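Local coordinates for extrinsic protein in photosystem II (Chaetoceros gracilis, PDB 4K7B), which is an extrinsic subunit of photosystem II in a marine centric diatom and probably binds the membrane-embedded complex to support its oxygen-evolving activity, at residues 18-23 / 39-44. Numbering follows the deposited sequence.
Sequences DRIAAL and KNAFIL. With SO4 (sulfate ion), chain C.
Arg19 and Ile20 of helix 6-21, with Leu23 following them in the chain, pack on Ala41 and Phe42 of helix 39-49 in a contact that is apolar on its buried side and carries polar groups at its more exposed edge. The backbones come closest at Arg19 and Ala41, whose CA atoms lie 6.4 Å apart, a near approach that the small alanine permits. Ile20 lies over one face of the Phe42 ring: its CG1 sits 4.2 Å from the ring centroid, 11° off the normal, a CH-pi contact. With CG1 anti to the carbonyl carbon (chi1 -65°), that carbon comes over the centre of the ring. Ile20 CD1 lies 4.0 Å from Phe42 CD1. Leu23 meets the ring tip to tip, its CD1 4.1 Å from Phe42 CE2. Phe42 also touches Thr64 and Ile67 of helix 54-73 and the ring of Tyr86 on helix 76-89, so the contact belongs to the core of an up-and-down helical bundle, consistent with the PsbQ-like clan to which Psb31 is assigned. On the more exposed side, a bend at chi3 (52°) brings Arg19 NE to 3.6 Å from Ala41 CB, which lies over one guanidinium face, offset toward its rim. That NE forms a salt bridge with Glu38, just ahead of helix 39-49. Arg19 NH1 donates to O1 of a sulfate ion, probably from the crystallisation liquor, and Arg19 NH2 to sulfate O4 at 2.8 Å. Asn40 ND2 donates to sulfate O3 at 3.0 Å, so the anion bridges the two segments, between which no direct hydrogen bond forms. An alanine in place of Arg19 would probably leave the Glu38 carboxylate without this cationic mate, release the sulfate from one of these two holders and strip the guanidinium cover from the Ala41 methyl.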
ATOM      1  N   ASP A  18      -4.199   0.180  -5.695  1.00 10.96           N
ATOM      2  CA  ASP A  18      -4.509  -1.252  -5.628  1.00 11.47           C
ATOM      3  C   ASP A  18      -3.246  -2.081  -5.378  1.00 11.49           C
ATOM      4  O   ASP A  18      -3.294  -3.061  -4.614  1.00 11.38           O
ATOM      5  CB  ASP A  18      -5.240  -1.748  -6.877  1.00 10.26           C
ATOM      6  CG  ASP A  18      -6.671  -1.250  -6.960  1.00 13.32           C
ATOM      7  OD1 ASP A  18      -7.176  -0.638  -5.985  1.00 15.44           O
ATOM      8  OD2 ASP A  18      -7.297  -1.482  -8.018  1.00 15.89           O
ATOM      9  N   ARG A  19      -2.129  -1.696  -6.000  1.00 10.31           N
ATOM     10  CA  ARG A  19      -0.866  -2.389  -5.693  1.00 10.54           C
ATOM     11  C   ARG A  19      -0.527  -2.295  -4.205  1.00 12.17           C
ATOM     12  O   ARG A  19      -0.056  -3.266  -3.586  1.00 12.05           O
ATOM     13  CB  ARG A  19       0.285  -1.857  -6.554  1.00 11.10           C
ATOM     14  CG  ARG A  19       0.201  -2.309  -8.004  1.00 12.00           C
ATOM     15  CD  ARG A  19       1.270  -1.696  -8.913  1.00 11.45           C
ATOM     16  NE  ARG A  19       2.634  -1.864  -8.395  1.00 18.50           N
ATOM     17  CZ  ARG A  19       3.732  -1.409  -9.004  1.00 19.77           C
ATOM     18  NH1 ARG A  19       3.634  -0.763 -10.162  1.00 20.31           N
ATOM     19  NH2 ARG A  19       4.938  -1.591  -8.459  1.00 16.98           N
ATOM     20  N   ILE A  20      -0.776  -1.130  -3.620  1.00  9.76           N
ATOM     21  CA  ILE A  20      -0.498  -0.946  -2.201  1.00 12.18           C
ATOM     22  C   ILE A  20      -1.470  -1.746  -1.315  1.00 10.91           C
ATOM     23  O   ILE A  20      -1.051  -2.395  -0.358  1.00 12.03           O
ATOM     24  CB  ILE A  20      -0.484   0.558  -1.843  1.00 11.08           C
ATOM     25  CG1 ILE A  20       0.688   1.231  -2.568  1.00 11.08           C
ATOM     26  CG2 ILE A  20      -0.431   0.761  -0.343  1.00 13.29           C
ATOM     27  CD1 ILE A  20       0.563   2.745  -2.651  1.00 13.50           C
ATOM     28  N   ALA A  21      -2.746  -1.744  -1.660  1.00 10.00           N
ATOM     29  CA  ALA A  21      -3.725  -2.488  -0.884  1.00 10.37           C
ATOM     30  C   ALA A  21      -3.448  -3.984  -0.937  1.00 10.39           C
ATOM     31  O   ALA A  21      -3.708  -4.701   0.032  1.00 13.66           O
ATOM     32  CB  ALA A  21      -5.134  -2.190  -1.397  1.00 12.13           C
ATOM     33  N   ALA A  22      -2.925  -4.448  -2.072  1.00 10.29           N
ATOM     34  CA  ALA A  22      -2.650  -5.869  -2.260  1.00 11.83           C
ATOM     35  C   ALA A  22      -1.554  -6.375  -1.330  1.00 13.43           C
ATOM     36  O   ALA A  22      -1.364  -7.589  -1.210  1.00 15.86           O
ATOM     37  CB  ALA A  22      -2.282  -6.154  -3.719  1.00 14.09           C
ATOM     38  N   LEU A  23      -0.827  -5.455  -0.697  1.00 11.23           N
ATOM     39  CA  LEU A  23       0.217  -5.841   0.254  1.00 13.52           C
ATOM     40  C   LEU A  23      -0.315  -6.343   1.599  1.00 13.67           C
ATOM     41  O   LEU A  23       0.484  -6.704   2.454  1.00 14.59           O
ATOM     42  CB  LEU A  23       1.194  -4.682   0.501  1.00 11.58           C
ATOM     43  CG  LEU A  23       2.048  -4.319  -0.710  1.00 11.11           C
ATOM     44  CD1 LEU A  23       2.767  -2.993  -0.498  1.00 13.10           C
ATOM     45  CD2 LEU A  23       3.032  -5.433  -1.003  1.00 14.51           C
ATOM     46  N   LYS A  39       7.984  -0.337  -3.964  1.00 13.64           N
ATOM     47  CA  LYS A  39       8.447   1.042  -3.763  0.55 13.82           C
ATOM     48  C   LYS A  39       7.899   1.984  -4.830  1.00 13.25           C
ATOM     49  O   LYS A  39       7.458   3.112  -4.553  1.00 12.81           O
ATOM     50  CB  LYS A  39       9.977   1.100  -3.778  0.55 16.07           C
ATOM     51  CG  LYS A  39      10.636   0.928  -2.423  0.55 18.72           C
ATOM     52  CD  LYS A  39      12.162   0.899  -2.550  0.55 19.07           C
ATOM     53  CE  LYS A  39      12.685   2.044  -3.406  0.55 19.90           C
ATOM     54  NZ  LYS A  39      14.185   2.038  -3.485  0.55 19.63           N
ATOM     55  N   ASN A  40       7.937   1.518  -6.078  1.00 13.66           N
ATOM     56  CA  ASN A  40       7.461   2.354  -7.172  1.00 14.70           C
ATOM     57  C   ASN A  40       5.971   2.665  -7.085  1.00 12.40           C
ATOM     58  O   ASN A  40       5.540   3.732  -7.517  1.00 13.84           O
ATOM     59  CB  ASN A  40       7.816   1.762  -8.535  1.00 15.86           C
ATOM     60  CG  ASN A  40       9.303   1.830  -8.819  1.00 20.68           C
ATOM     61  OD1 ASN A  40      10.031   2.573  -8.166  1.00 22.33           O
ATOM     62  ND2 ASN A  40       9.762   1.053  -9.786  1.00 22.29           N
ATOM     63  N   ALA A  41       5.190   1.747  -6.520  1.00 12.53           N
ATOM     64  CA  ALA A  41       3.762   1.994  -6.348  1.00 11.99           C
ATOM     65  C   ALA A  41       3.586   3.103  -5.335  1.00 12.05           C
ATOM     66  O   ALA A  41       2.711   3.968  -5.508  1.00 10.94           O
ATOM     67  CB  ALA A  41       3.030   0.739  -5.899  1.00 12.52           C
ATOM     68  N   PHE A  42       4.407   3.096  -4.289  1.00 10.43           N
ATOM     69  CA  PHE A  42       4.327   4.237  -3.352  1.00 11.21           C
ATOM     70  C   PHE A  42       4.697   5.569  -4.020  1.00  9.83           C
ATOM     71  O   PHE A  42       3.974   6.583  -3.874  1.00 10.60           O
ATOM     72  CB  PHE A  42       5.222   4.016  -2.129  1.00 11.24           C
ATOM     73  CG  PHE A  42       4.725   2.940  -1.218  1.00 10.91           C
ATOM     74  CD1 PHE A  42       3.751   3.217  -0.270  1.00 12.89           C
ATOM     75  CD2 PHE A  42       5.199   1.640  -1.335  1.00 13.85           C
ATOM     76  CE1 PHE A  42       3.272   2.227   0.560  1.00 13.18           C
ATOM     77  CE2 PHE A  42       4.729   0.648  -0.506  1.00 12.85           C
ATOM     78  CZ  PHE A  42       3.758   0.941   0.443  1.00 11.29           C
ATOM     79  N   ILE A  43       5.813   5.570  -4.742  1.00 11.21           N
ATOM     80  CA  ILE A  43       6.265   6.797  -5.403  1.00 11.24           C
ATOM     81  C   ILE A  43       5.198   7.347  -6.357  1.00 10.67           C
ATOM     82  O   ILE A  43       4.857   8.538  -6.327  1.00 12.24           O
ATOM     83  CB  ILE A  43       7.554   6.559  -6.187  1.00 12.86           C
ATOM     84  CG1 ILE A  43       8.680   6.155  -5.236  1.00 12.67           C
ATOM     85  CG2 ILE A  43       7.941   7.809  -6.956  1.00 14.61           C
ATOM     86  CD1 ILE A  43       9.935   5.655  -5.959  1.00 13.11           C
ATOM     87  N   LEU A  44       4.662   6.458  -7.188  1.00 11.64           N
ATOM     88  CA  LEU A  44       3.764   6.865  -8.259  1.00 10.68           C
ATOM     89  C   LEU A  44       2.344   7.143  -7.762  1.00 10.72           C
ATOM     90  O   LEU A  44       1.632   7.966  -8.344  1.00 11.94           O
ATOM     91  CB  LEU A  44       3.784   5.829  -9.380  1.00 10.49           C
ATOM     92  CG  LEU A  44       5.158   5.742 -10.046  1.00 14.32           C
ATOM     93  CD1 LEU A  44       5.219   4.571 -11.012  1.00 15.08           C
ATOM     94  CD2 LEU A  44       5.515   7.047 -10.726  1.00 17.66           C
TER
HETATM   95  S   SO4 C 202       7.209  -1.214 -11.447  1.00 36.94           S
HETATM   96  O1  SO4 C 202       5.887  -0.810 -11.942  1.00 29.96           O
HETATM   97  O2  SO4 C 202       7.508  -2.578 -11.882  1.00 39.24           O
HETATM   98  O3  SO4 C 202       8.207  -0.291 -11.994  1.00 40.72           O
HETATM   99  O4  SO4 C 202       7.255  -1.173  -9.982  1.00 27.70           O